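Local structure of glutamine synthetase (Helicobacter pylori, 5ZLI) at residues B[192-195]-B[196-199]; B[173-176]-B[177-180]; B[253-256]-B[257-261]; B[221-225]-B[226-230]; B[244-247]-B[248-251]. The protein is a type I-beta glutamine synthetase, a twelve-subunit assembly whose chain joins a beta-Grasp domain to a larger catalytic domain. All coordinates share one frame; numbering follows the deposited sequence.

Contact 1: residues B[192-195]-B[196-199]; sequences PVPP and TDTM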
loop_
_atom_site.group_PDB
_atom_site.type_symbol
_atom_site.label_atom_id
_atom_site.label_comp_id
_atom_site.label_asym_id
_atom_site.label_seq_id
_atom_site.Cartn_x
_atom_site.Cartn_y
_atom_site.Cartn_z
ATOM N N PRO B 192 34.868 15.817 18.034
ATOM C CA PRO B 192 34.316 16.791 17.107
ATOM C C PRO B 192 33.250 17.599 17.807
ATOM O O PRO B 192 32.583 17.116 18.723
ATOM C CB PRO B 192 33.748 15.927 15.979
ATOM C CG PRO B 192 34.574 14.716 16.022
ATOM C CD PRO B 192 34.839 14.463 17.461
ATOM N N VAL B 193 33.139 18.849 17.388
ATOM C CA VAL B 193 32.147 19.781 17.918
ATOM C C VAL B 193 30.830 19.465 17.232
ATOM O O VAL B 193 30.816 18.757 16.217
ATOM C CB VAL B 193 32.558 21.254 17.699
ATOM C CG1 VAL B 193 33.658 21.677 18.678
ATOM C CG2 VAL B 193 32.964 21.497 16.199
ATOM N N PRO B 194 29.708 19.924 17.773
ATOM C CA PRO B 194 28.406 19.846 17.103
ATOM C C PRO B 194 28.427 20.635 15.813
ATOM O O PRO B 194 29.235 21.531 15.693
ATOM C CB PRO B 194 27.448 20.433 18.130
ATOM C CG PRO B 194 28.143 20.191 19.467
ATOM C CD PRO B 194 29.596 20.323 19.187
ATOM N N PRO B 195 27.543 20.317 14.863
ATOM C CA PRO B 195 26.416 19.372 14.967
ATOM C C PRO B 195 26.799 17.902 14.779
ATOM O O PRO B 195 25.944 17.024 14.926
ATOM C CB PRO B 195 25.472 19.828 13.848
ATOM C CG PRO B 195 26.257 20.895 13.052
ATOM C CD PRO B 195 27.665 20.861 13.505
ATOM N N THR B 196 28.076 17.655 14.467
ATOM C CA THR B 196 28.598 16.295 14.458
ATOM C C THR B 196 28.410 15.652 15.828
ATOM O O THR B 196 28.167 14.445 15.944
ATOM C CB THR B 196 30.076 16.316 14.058
ATOM O OG1 THR B 196 30.209 16.960 12.779
ATOM C CG2 THR B 196 30.657 14.902 13.999
ATOM N N ASP B 197 28.582 16.443 16.876
ATOM C CA ASP B 197 28.298 16.031 18.241
ATOM C C ASP B 197 26.829 16.324 18.542
ATOM O O ASP B 197 26.430 17.484 18.703
ATOM C CB ASP B 197 29.247 16.746 19.203
ATOM C CG ASP B 197 28.868 16.565 20.664
ATOM O OD1 ASP B 197 28.335 15.492 21.040
ATOM O OD2 ASP B 197 29.148 17.510 21.431
ATOM N N THR B 198 26.023 15.274 18.620
ATOM C CA THR B 198 24.611 15.444 18.897
ATOM C C THR B 198 24.283 15.416 20.369
ATOM O O THR B 198 23.151 15.747 20.718
ATOM C CB THR B 198 23.803 14.319 18.291
ATOM O OG1 THR B 198 24.062 13.128 19.056
ATOM C CG2 THR B 198 24.190 14.112 16.843
ATOM N N MET B 199 25.215 15.026 21.237
ATOM C CA MET B 199 24.880 14.753 22.629
ATOM C C MET B 199 25.270 15.893 23.555
ATOM O O MET B 199 25.350 15.695 24.765
ATOM C CB MET B 199 25.558 13.468 23.102
ATOM C CG MET B 199 25.457 12.312 22.149
ATOM S SD MET B 199 23.810 11.594 22.117
ATOM C CE MET B 199 24.115 10.110 21.146
#
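The carboxylate of D197 lies alongside the ring of P194, the two side chains pointing the same way, with OD2 of D197 3.5 Å from CG of P194. What puts it there is the first torsion of D197, which sets CG anti to the backbone N (chi1 170°). A second overlap is purely aliphatic: CG2 of T196 reaches CB of P192 at 3.8 Å. The peptide between P194 and P195 is cis, consistent with the sharp reversal of the chain here. N of D197 then returns to O of V193 in a hydrogen bond of 3.3 Å. Downstream, OD1 of D197 accepts from N of M199 at 3.2 Å, forming an Asx turn with M199 at the N-cap position of helix 200-212. The same oxygen is engaged by R203 in a salt bridge and by H222 in a hydrogen bond. P194 packs on H40 of a neighbouring subunit, which also bonds weakly to OD2 of D197, and P195 packs on M254 of that subunit. Gripped at OD1 by N of M199, R203 and H222, the buried carboxylate of D197 should have its rotation fixed, while the ring of P194 gives it an apolar flank.

Contact 2: residues B[173-176]-B[177-180]; sequences SFEN and GVNF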
loop_
_atom_site.group_PDB
_atom_site.type_symbol
_atom_site.label_atom_id
_atom_site.label_comp_id
_atom_site.label_asym_id
_atom_site.label_seq_id
_atom_site.Cartn_x
_atom_site.Cartn_y
_atom_site.Cartn_z
ATOM N N SER B 173 17.084 7.385 5.056
ATOM C CA SER B 173 16.112 8.454 4.886
ATOM C C SER B 173 15.380 8.626 6.213
ATOM O O SER B 173 14.814 7.654 6.727
ATOM C CB SER B 173 15.145 8.103 3.748
ATOM O OG SER B 173 15.780 8.125 2.470
ATOM N N PHE B 174 15.412 9.842 6.787
ATOM C CA PHE B 174 14.755 10.085 8.081
ATOM C C PHE B 174 13.350 10.675 7.993
ATOM O O PHE B 174 12.446 10.072 7.395
ATOM C CB PHE B 174 15.585 11.004 9.001
ATOM C CG PHE B 174 16.730 10.318 9.701
ATOM C CD1 PHE B 174 16.494 9.572 10.855
ATOM C CD2 PHE B 174 18.035 10.436 9.237
ATOM C CE1 PHE B 174 17.537 8.933 11.526
ATOM C CE2 PHE B 174 19.085 9.800 9.897
ATOM C CZ PHE B 174 18.836 9.046 11.044
ATOM N N GLU B 175 13.165 11.848 8.622
ATOM C CA GLU B 175 11.823 12.363 8.888
ATOM C C GLU B 175 11.022 12.541 7.595
ATOM O O GLU B 175 9.862 12.115 7.511
ATOM C CB GLU B 175 11.903 13.666 9.701
ATOM C CG GLU B 175 12.642 14.833 9.051
ATOM C CD GLU B 175 11.718 15.813 8.327
ATOM O OE1 GLU B 175 10.768 16.331 8.956
ATOM O OE2 GLU B 175 11.942 16.071 7.128
ATOM N N ASN B 176 11.626 13.143 6.571
ATOM C CA ASN B 176 11.097 13.112 5.207
ATOM C C ASN B 176 12.204 12.707 4.252
ATOM O O ASN B 176 12.357 13.267 3.162
ATOM C CB ASN B 176 10.490 14.454 4.796
ATOM C CG ASN B 176 9.574 14.339 3.574
ATOM O OD1 ASN B 176 8.937 13.308 3.348
ATOM N ND2 ASN B 176 9.511 15.404 2.785
ATOM N N GLY B 177 13.002 11.726 4.663
ATOM C CA GLY B 177 14.173 11.365 3.892
ATOM C C GLY B 177 15.258 12.413 3.903
ATOM O O GLY B 177 16.051 12.491 2.957
ATOM N N VAL B 178 15.306 13.247 4.932
ATOM C CA VAL B 178 16.384 14.211 5.073
ATOM C C VAL B 178 17.434 13.645 6.025
ATOM O O VAL B 178 17.120 13.168 7.126
ATOM C CB VAL B 178 15.864 15.579 5.535
ATOM C CG1 VAL B 178 15.116 16.217 4.405
ATOM C CG2 VAL B 178 14.982 15.426 6.730
ATOM N N ASN B 179 18.683 13.709 5.594
ATOM C CA ASN B 179 19.825 13.215 6.339
ATOM C C ASN B 179 20.762 14.394 6.514
ATOM O O ASN B 179 21.151 15.021 5.529
ATOM C CB ASN B 179 20.466 12.046 5.576
ATOM C CG ASN B 179 21.538 11.299 6.374
ATOM O OD1 ASN B 179 22.509 11.894 6.869
ATOM N ND2 ASN B 179 21.369 9.979 6.487
ATOM N N PHE B 180 21.083 14.711 7.768
ATOM C CA PHE B 180 21.829 15.913 8.132
ATOM C C PHE B 180 23.322 15.790 7.881
ATOM O O PHE B 180 24.038 16.779 8.096
ATOM C CB PHE B 180 21.633 16.252 9.620
ATOM C CG PHE B 180 20.297 16.893 9.957
ATOM C CD1 PHE B 180 19.472 17.406 8.963
ATOM C CD2 PHE B 180 19.878 16.997 11.282
ATOM C CE1 PHE B 180 18.239 18.004 9.291
ATOM C CE2 PHE B 180 18.653 17.597 11.615
ATOM C CZ PHE B 180 17.835 18.099 10.624
#
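F174 and N179 approach at a slant, the plane of the ring turned 59° from that of the amide, with CE2 of F174 4.1 Å from ND2 of N179. F174 carries CG anti to its carbonyl carbon and beside the backbone N (chi1 -79°), an orientation that leaves the O of V178 near the ring plane, at its edge. That oxygen is closer still to the base of the side chain, 3.2 Å from CB of F174. E175 bends at chi2 and angles across V178, its CG and OE2 both meeting CG2 of the valine. Between these two pairs the chain reverses through G177, whose positive phi of 69° suits a residue without a side chain; its N makes a weak hydrogen bond to O of F174 at 3.2 Å, and its CA sits against CB of S173. The turn belongs to the long excursion between strand 156-162 and helix 200-212. A neighbouring subunit takes it up there: its K149 and S147 bond to O of G177, and its H257 meets the ring of F180. N179 itself is held by R183, N169, R172 and G181. Polar bonding is thus mostly directed away from the turn, whose own contacts are chiefly van der Waals.

Contact 3: residues B[253-256]-B[257-261]; sequences KMVA and HLNGK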
loop_
_atom_site.group_PDB
_atom_site.type_symbol
_atom_site.label_atom_id
_atom_site.label_comp_id
_atom_site.label_asym_id
_atom_site.label_seq_id
_atom_site.Cartn_x
_atom_site.Cartn_y
_atom_site.Cartn_z
ATOM N N LYS B 253 20.822 6.685 32.421
ATOM C CA LYS B 253 19.833 5.791 31.813
ATOM C C LYS B 253 18.466 6.452 31.751
ATOM O O LYS B 253 17.737 6.345 30.750
ATOM C CB LYS B 253 19.715 4.474 32.586
ATOM C CG LYS B 253 20.459 3.296 31.913
ATOM C CD LYS B 253 20.487 2.062 32.806
ATOM C CE LYS B 253 21.363 2.230 33.996
ATOM N NZ LYS B 253 21.644 0.915 34.588
ATOM N N MET B 254 18.137 7.186 32.793
ATOM C CA MET B 254 16.840 7.788 32.919
ATOM C C MET B 254 16.747 9.082 32.145
ATOM O O MET B 254 15.635 9.547 31.868
ATOM C CB MET B 254 16.570 7.983 34.380
ATOM C CG MET B 254 16.130 6.721 35.041
ATOM S SD MET B 254 14.518 6.307 34.435
ATOM C CE MET B 254 13.552 7.429 35.436
ATOM N N VAL B 255 17.884 9.746 31.926
ATOM C CA VAL B 255 17.900 10.986 31.154
ATOM C C VAL B 255 17.924 10.691 29.678
ATOM O O VAL B 255 17.184 11.307 28.909
ATOM C CB VAL B 255 19.065 11.888 31.583
ATOM C CG1 VAL B 255 19.350 12.948 30.519
ATOM C CG2 VAL B 255 18.710 12.538 32.902
ATOM N N ALA B 256 18.763 9.744 29.263
ATOM C CA ALA B 256 18.582 9.143 27.945
ATOM C C ALA B 256 17.105 8.816 27.710
ATOM O O ALA B 256 16.582 9.029 26.611
ATOM C CB ALA B 256 19.443 7.893 27.795
ATOM N N HIS B 257 16.430 8.272 28.737
ATOM C CA HIS B 257 15.041 7.843 28.609
ATOM C C HIS B 257 14.035 8.995 28.472
ATOM O O HIS B 257 13.069 8.884 27.709
ATOM C CB HIS B 257 14.658 6.960 29.783
ATOM C CG HIS B 257 13.218 6.572 29.758
ATOM N ND1 HIS B 257 12.744 5.543 28.971
ATOM C CD2 HIS B 257 12.140 7.111 30.371
ATOM C CE1 HIS B 257 11.436 5.456 29.118
ATOM N NE2 HIS B 257 11.045 6.398 29.957
ATOM N N LEU B 258 14.177 10.060 29.264
ATOM C CA LEU B 258 13.202 11.153 29.228
ATOM C C LEU B 258 13.228 11.862 27.897
ATOM O O LEU B 258 12.217 12.420 27.475
ATOM C CB LEU B 258 13.468 12.155 30.343
ATOM C CG LEU B 258 12.330 13.056 30.834
ATOM C CD1 LEU B 258 11.324 12.251 31.718
ATOM C CD2 LEU B 258 12.883 14.296 31.584
ATOM N N ASN B 259 14.383 11.899 27.249
ATOM C CA ASN B 259 14.501 12.456 25.917
ATOM C C ASN B 259 14.285 11.445 24.826
ATOM O O ASN B 259 14.739 11.690 23.711
ATOM C CB ASN B 259 15.870 13.067 25.704
ATOM C CG ASN B 259 16.036 14.314 26.465
ATOM O OD1 ASN B 259 16.923 14.404 27.297
ATOM N ND2 ASN B 259 15.123 15.277 26.260
ATOM N N GLY B 260 13.682 10.296 25.120
ATOM C CA GLY B 260 13.335 9.340 24.080
ATOM C C GLY B 260 14.416 8.416 23.548
ATOM O O GLY B 260 14.312 7.942 22.418
ATOM N N LYS B 261 15.436 8.108 24.342
ATOM C CA LYS B 261 16.540 7.247 23.906
ATOM C C LYS B 261 16.800 6.093 24.880
ATOM O O LYS B 261 15.989 5.784 25.760
ATOM C CB LYS B 261 17.808 8.098 23.748
ATOM C CG LYS B 261 17.567 9.489 23.136
ATOM C CD LYS B 261 18.582 9.831 22.114
ATOM C CE LYS B 261 18.147 10.997 21.270
ATOM N NZ LYS B 261 18.925 10.885 20.010
#
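O of A256 accepts from a residue five places on, one more than in a regular helix: N of K261 comes to it at 2.7 Å. The side chain of K261 follows its backbone in, with CB 3.3 Å from the same A256 oxygen, before the chain bends at chi2 and carries NZ off to a salt bridge with D146. Before this point the helix still runs in ordinary steps, L258 N bonding to M254 O at 3.0 Å, with weaker bonds from H257 to K253 and from N259 to V255. The two closing bonds make a Schellman motif that ends helix 238-258: beside the one from K261, N of G260 bonds to O of H257 at 3.0 Å, and G260, with phi 81°, is the C-prime residue. The first torsion of H257 places CG anti to the backbone N (chi1 176°) and its ring near M254, whose sulfur stands obliquely to the imidazole, SD 5.4 Å from the ring centroid of H257. M254 and H257 also meet another subunit, packing on its P194 and P195 respectively. V255 packs on E205 and I206 of helix 200-212, and A256 rests on I144 and A263 of the sheet, while NZ of K253 donates to the terminal C481 of yet another subunit.

Contact 4: residues B[221-225]-B[226-230]; sequences HHEVA and QAQGE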
loop_
_atom_site.group_PDB
_atom_site.type_symbol
_atom_site.label_atom_id
_atom_site.label_comp_id
_atom_site.label_asym_id
_atom_site.label_seq_id
_atom_site.Cartn_x
_atom_site.Cartn_y
_atom_site.Cartn_z
ATOM N N HIS B 221 32.653 15.084 27.987
ATOM C CA HIS B 221 32.997 15.162 26.575
ATOM C C HIS B 221 32.324 14.021 25.858
ATOM O O HIS B 221 31.921 13.035 26.466
ATOM C CB HIS B 221 34.538 15.096 26.315
ATOM C CG HIS B 221 35.236 13.870 26.858
ATOM N ND1 HIS B 221 35.362 12.694 26.141
ATOM C CD2 HIS B 221 35.813 13.626 28.064
ATOM C CE1 HIS B 221 36.004 11.793 26.869
ATOM N NE2 HIS B 221 36.277 12.328 28.044
ATOM N N HIS B 222 32.166 14.188 24.559
ATOM C CA HIS B 222 31.976 13.023 23.711
ATOM C C HIS B 222 33.183 12.083 23.840
ATOM O O HIS B 222 34.306 12.513 24.101
ATOM C CB HIS B 222 31.813 13.474 22.266
ATOM C CG HIS B 222 30.963 12.567 21.436
ATOM N ND1 HIS B 222 29.642 12.835 21.154
ATOM C CD2 HIS B 222 31.239 11.378 20.852
ATOM C CE1 HIS B 222 29.146 11.863 20.409
ATOM N NE2 HIS B 222 30.096 10.966 20.214
ATOM N N GLU B 223 32.963 10.786 23.642
ATOM C CA GLU B 223 34.082 9.838 23.623
ATOM C C GLU B 223 34.382 9.327 22.214
ATOM O O GLU B 223 33.759 9.745 21.240
ATOM C CB GLU B 223 33.800 8.681 24.576
ATOM C CG GLU B 223 34.697 8.649 25.810
ATOM C CD GLU B 223 36.163 8.372 25.453
ATOM O OE1 GLU B 223 37.062 9.066 25.991
ATOM O OE2 GLU B 223 36.418 7.412 24.665
ATOM N N VAL B 224 35.305 8.358 22.129
ATOM C CA VAL B 224 35.925 7.975 20.853
ATOM C C VAL B 224 34.949 7.213 19.947
ATOM O O VAL B 224 34.958 7.384 18.723
ATOM C CB VAL B 224 37.211 7.159 21.090
ATOM C CG1 VAL B 224 37.670 6.521 19.797
ATOM C CG2 VAL B 224 38.288 8.025 21.686
ATOM N N ALA B 225 34.169 6.294 20.505
ATOM C CA ALA B 225 33.186 5.574 19.703
ATOM C C ALA B 225 31.991 6.476 19.375
ATOM O O ALA B 225 31.821 7.562 19.930
ATOM C CB ALA B 225 32.709 4.324 20.424
ATOM N N GLN B 226 31.143 5.996 18.468
ATOM C CA GLN B 226 30.222 6.878 17.756
ATOM C C GLN B 226 29.144 7.480 18.667
ATOM O O GLN B 226 28.811 8.659 18.522
ATOM C CB GLN B 226 29.613 6.125 16.585
ATOM C CG GLN B 226 30.681 5.588 15.684
ATOM C CD GLN B 226 30.131 4.908 14.482
ATOM O OE1 GLN B 226 29.464 5.518 13.659
ATOM N NE2 GLN B 226 30.393 3.613 14.377
ATOM N N ALA B 227 28.541 6.716 19.574
ATOM C CA ALA B 227 27.498 7.306 20.421
ATOM C C ALA B 227 27.941 7.397 21.877
ATOM O O ALA B 227 27.122 7.396 22.797
ATOM C CB ALA B 227 26.179 6.543 20.326
ATOM N N GLN B 228 29.236 7.498 22.085
ATOM C CA GLN B 228 29.834 7.273 23.377
ATOM C C GLN B 228 30.032 8.602 24.095
ATOM O O GLN B 228 30.157 9.666 23.472
ATOM C CB GLN B 228 31.166 6.546 23.213
ATOM C CG GLN B 228 31.464 5.617 24.352
ATOM C CD GLN B 228 32.813 4.979 24.244
ATOM O OE1 GLN B 228 33.643 5.386 23.434
ATOM N NE2 GLN B 228 33.062 4.000 25.087
ATOM N N GLY B 229 30.082 8.523 25.422
ATOM C CA GLY B 229 30.171 9.702 26.262
ATOM C C GLY B 229 30.776 9.324 27.592
ATOM O O GLY B 229 31.001 8.146 27.878
ATOM N N GLU B 230 31.032 10.340 28.410
ATOM C CA GLU B 230 31.726 10.133 29.671
ATOM C C GLU B 230 31.545 11.384 30.534
ATOM O O GLU B 230 31.534 12.508 30.023
ATOM C CB GLU B 230 33.218 9.878 29.395
ATOM C CG GLU B 230 34.064 9.107 30.434
ATOM C CD GLU B 230 35.554 9.155 30.060
ATOM O OE1 GLU B 230 36.392 8.430 30.653
ATOM O OE2 GLU B 230 35.870 9.904 29.110
#
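H222 bonds through NE2 to O of Q226 at 3.1 Å, and this acceptor lies in the plane of the imidazole, only 1° out of it. O of Q228 takes up one face of the same ring, offset toward the rim. These residues belong to the beta hairpin of strands 217-222 and 228-237, whose connection includes a type I turn from A225 to Q228. Close to the turn, Q228 stretches its extended chain beside E223, the amide and carboxylate planes 83° apart, and OE1 of Q228 accepts from N of A225 at 3.1 Å. Its backbone O meanwhile receives N of E223 at 3.0 Å, in a nearly straight bond. Q228 therefore grips the other arm through both its backbone and its side chain. Towards the strands, H221 and E230 form an antiparallel hydrogen-bonded pair with weak backbone bonds, while H222 and G229 make the neighbouring non-hydrogen-bonded pair. The side chains of H221 and E230 run side by side, ring and carboxylate planes steeply inclined, with NE2 of H221 2.7 Å from OE2 of E230.

Further out, D197 is the outer partner of the H222 ring, NE2 of Q228 reaches S276 and G275, and OE1 of Q226 is held by N of E167. Strand 133-145 pairs with the second strand of the hairpin in the same sheet, and its E139 and E141 bring further acidic groups close to E223 and E230. Within this acidic cluster, OE1 of E223 comes to 3.4 Å from OE2 of E230, with the two carboxylate planes almost perpendicular.

Contact 5: residues B[244-247]-B[248-251]; sequences NVQK and LKYV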
loop_
_atom_site.group_PDB
_atom_site.type_symbol
_atom_site.label_atom_id
_atom_site.label_comp_id
_atom_site.label_asym_id
_atom_site.label_seq_id
_atom_site.Cartn_x
_atom_site.Cartn_y
_atom_site.Cartn_z
ATOM N N ASN B 244 28.232 6.256 44.123
ATOM C CA ASN B 244 27.951 7.280 43.132
ATOM C C ASN B 244 27.878 6.674 41.752
ATOM O O ASN B 244 27.160 7.183 40.893
ATOM C CB ASN B 244 29.032 8.362 43.144
ATOM C CG ASN B 244 28.988 9.219 44.369
ATOM O OD1 ASN B 244 27.937 9.392 44.983
ATOM N ND2 ASN B 244 30.128 9.764 44.737
ATOM N N VAL B 245 28.563 5.553 41.549
ATOM C CA VAL B 245 28.456 4.842 40.287
ATOM C C VAL B 245 27.027 4.356 40.080
ATOM O O VAL B 245 26.450 4.559 39.007
ATOM C CB VAL B 245 29.483 3.703 40.236
ATOM C CG1 VAL B 245 29.177 2.715 39.097
ATOM C CG2 VAL B 245 30.908 4.294 40.137
ATOM N N GLN B 246 26.415 3.742 41.108
ATOM C CA GLN B 246 25.001 3.354 40.990
ATOM C C GLN B 246 24.110 4.545 40.627
ATOM O O GLN B 246 23.267 4.445 39.732
ATOM C CB GLN B 246 24.471 2.686 42.273
ATOM C CG GLN B 246 25.052 1.319 42.629
ATOM C CD GLN B 246 24.969 0.275 41.499
ATOM O OE1 GLN B 246 25.757 0.322 40.556
ATOM N NE2 GLN B 246 23.986 -0.627 41.568
ATOM N N LYS B 247 24.274 5.680 41.319
ATOM C CA LYS B 247 23.488 6.880 41.003
ATOM C C LYS B 247 23.725 7.334 39.560
ATOM O O LYS B 247 22.771 7.559 38.809
ATOM C CB LYS B 247 23.822 8.020 41.962
ATOM C CG LYS B 247 23.419 7.869 43.416
ATOM C CD LYS B 247 23.480 9.284 44.065
ATOM C CE LYS B 247 23.478 9.259 45.587
ATOM N NZ LYS B 247 23.477 10.601 46.187
ATOM N N LEU B 248 24.996 7.550 39.190
ATOM C CA LEU B 248 25.377 7.931 37.830
ATOM C C LEU B 248 24.755 7.033 36.754
ATOM O O LEU B 248 24.195 7.539 35.769
ATOM C CB LEU B 248 26.908 7.931 37.719
ATOM C CG LEU B 248 27.791 8.211 36.480
ATOM C CD1 LEU B 248 27.899 7.064 35.477
ATOM C CD2 LEU B 248 27.293 9.398 35.756
ATOM N N LYS B 249 24.873 5.699 36.894
ATOM C CA LYS B 249 24.263 4.796 35.906
ATOM C C LYS B 249 22.759 5.048 35.772
ATOM O O LYS B 249 22.237 5.216 34.668
ATOM C CB LYS B 249 24.542 3.327 36.269
ATOM C CG LYS B 249 25.979 2.811 35.951
ATOM C CD LYS B 249 26.149 1.357 36.408
ATOM C CE LYS B 249 27.617 0.865 36.301
ATOM N NZ LYS B 249 27.889 -0.514 36.901
ATOM N N TYR B 250 22.070 5.145 36.897
ATOM C CA TYR B 250 20.649 5.470 36.912
ATOM C C TYR B 250 20.364 6.814 36.243
ATOM O O TYR B 250 19.374 6.957 35.523
ATOM C CB TYR B 250 20.195 5.478 38.373
ATOM C CG TYR B 250 18.799 5.940 38.647
ATOM C CD1 TYR B 250 17.701 5.289 38.105
ATOM C CD2 TYR B 250 18.568 7.025 39.506
ATOM C CE1 TYR B 250 16.397 5.712 38.386
ATOM C CE2 TYR B 250 17.256 7.462 39.791
ATOM C CZ TYR B 250 16.186 6.795 39.226
ATOM O OH TYR B 250 14.913 7.208 39.497
ATOM N N VAL B 251 21.227 7.812 36.458
ATOM C CA VAL B 251 20.906 9.166 36.021
ATOM C C VAL B 251 21.010 9.283 34.517
ATOM O O VAL B 251 20.239 10.005 33.885
ATOM C CB VAL B 251 21.784 10.205 36.738
ATOM C CG1 VAL B 251 21.586 11.566 36.131
ATOM C CG2 VAL B 251 21.423 10.269 38.205
#
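V245 sets CG1 anti to its backbone N (chi1 166°), and K249, one turn on, sends CG beside its own backbone N (chi1 -77°) with the rest of the chain extended. The two side chains consequently run alongside each other in the same direction, and CG1 of V245 lies 3.7 Å from CE of K249. The valine thus touches the far end of the lysine chain, whose NZ goes on to the backbone O of S373. Beneath them the helix is regular. N of K249 meets O of V245 at 2.9 Å, and N of L248 meets O of N244 at 2.8 Å. Y250 and V251 repeat the step to Q246 and K247, though the bond from V251 N to K247 O, also 2.8 Å, is more bent at the hydrogen (137°). The extended chain of K247 brings NZ to the carbonyls of V213 and R83.

All of this is the buried middle of helix 238-258. V251 and L248 face L210 of helix 200-212; V245 lies on A138 and N140 of strand 133-145 and, with Q246 and K249, on P377 at the start of helix 377-393. The Y250 side chain reaches strands 26-32 and 84-87, where R30 makes a cation-pi contact with its ring and D87 bonds its hydroxyl; F89, in the loop that follows, packs edge-to-face.

How the contacts relate
Contacts 4 and 5 are buried, contact 2 is at the surface, and contacts 1 and 3 are intermediate. Contacts 3 and 5 share helix 238-258: backbone bonding dominates both, regular in contact 5 and giving way to a helix-ending motif in contact 3. Contact 4 lies on the hairpin whose second strand leads into that helix, and polar side chains do far more of its work. It touches contact 1 directly, through H222 and D197. Contacts 1 and 2 belong to one long irregular segment, their centres about 18 Å apart; they contain prolines or a glycine at their turns, and both meet the second subunit, while contact 3 also borders other subunits.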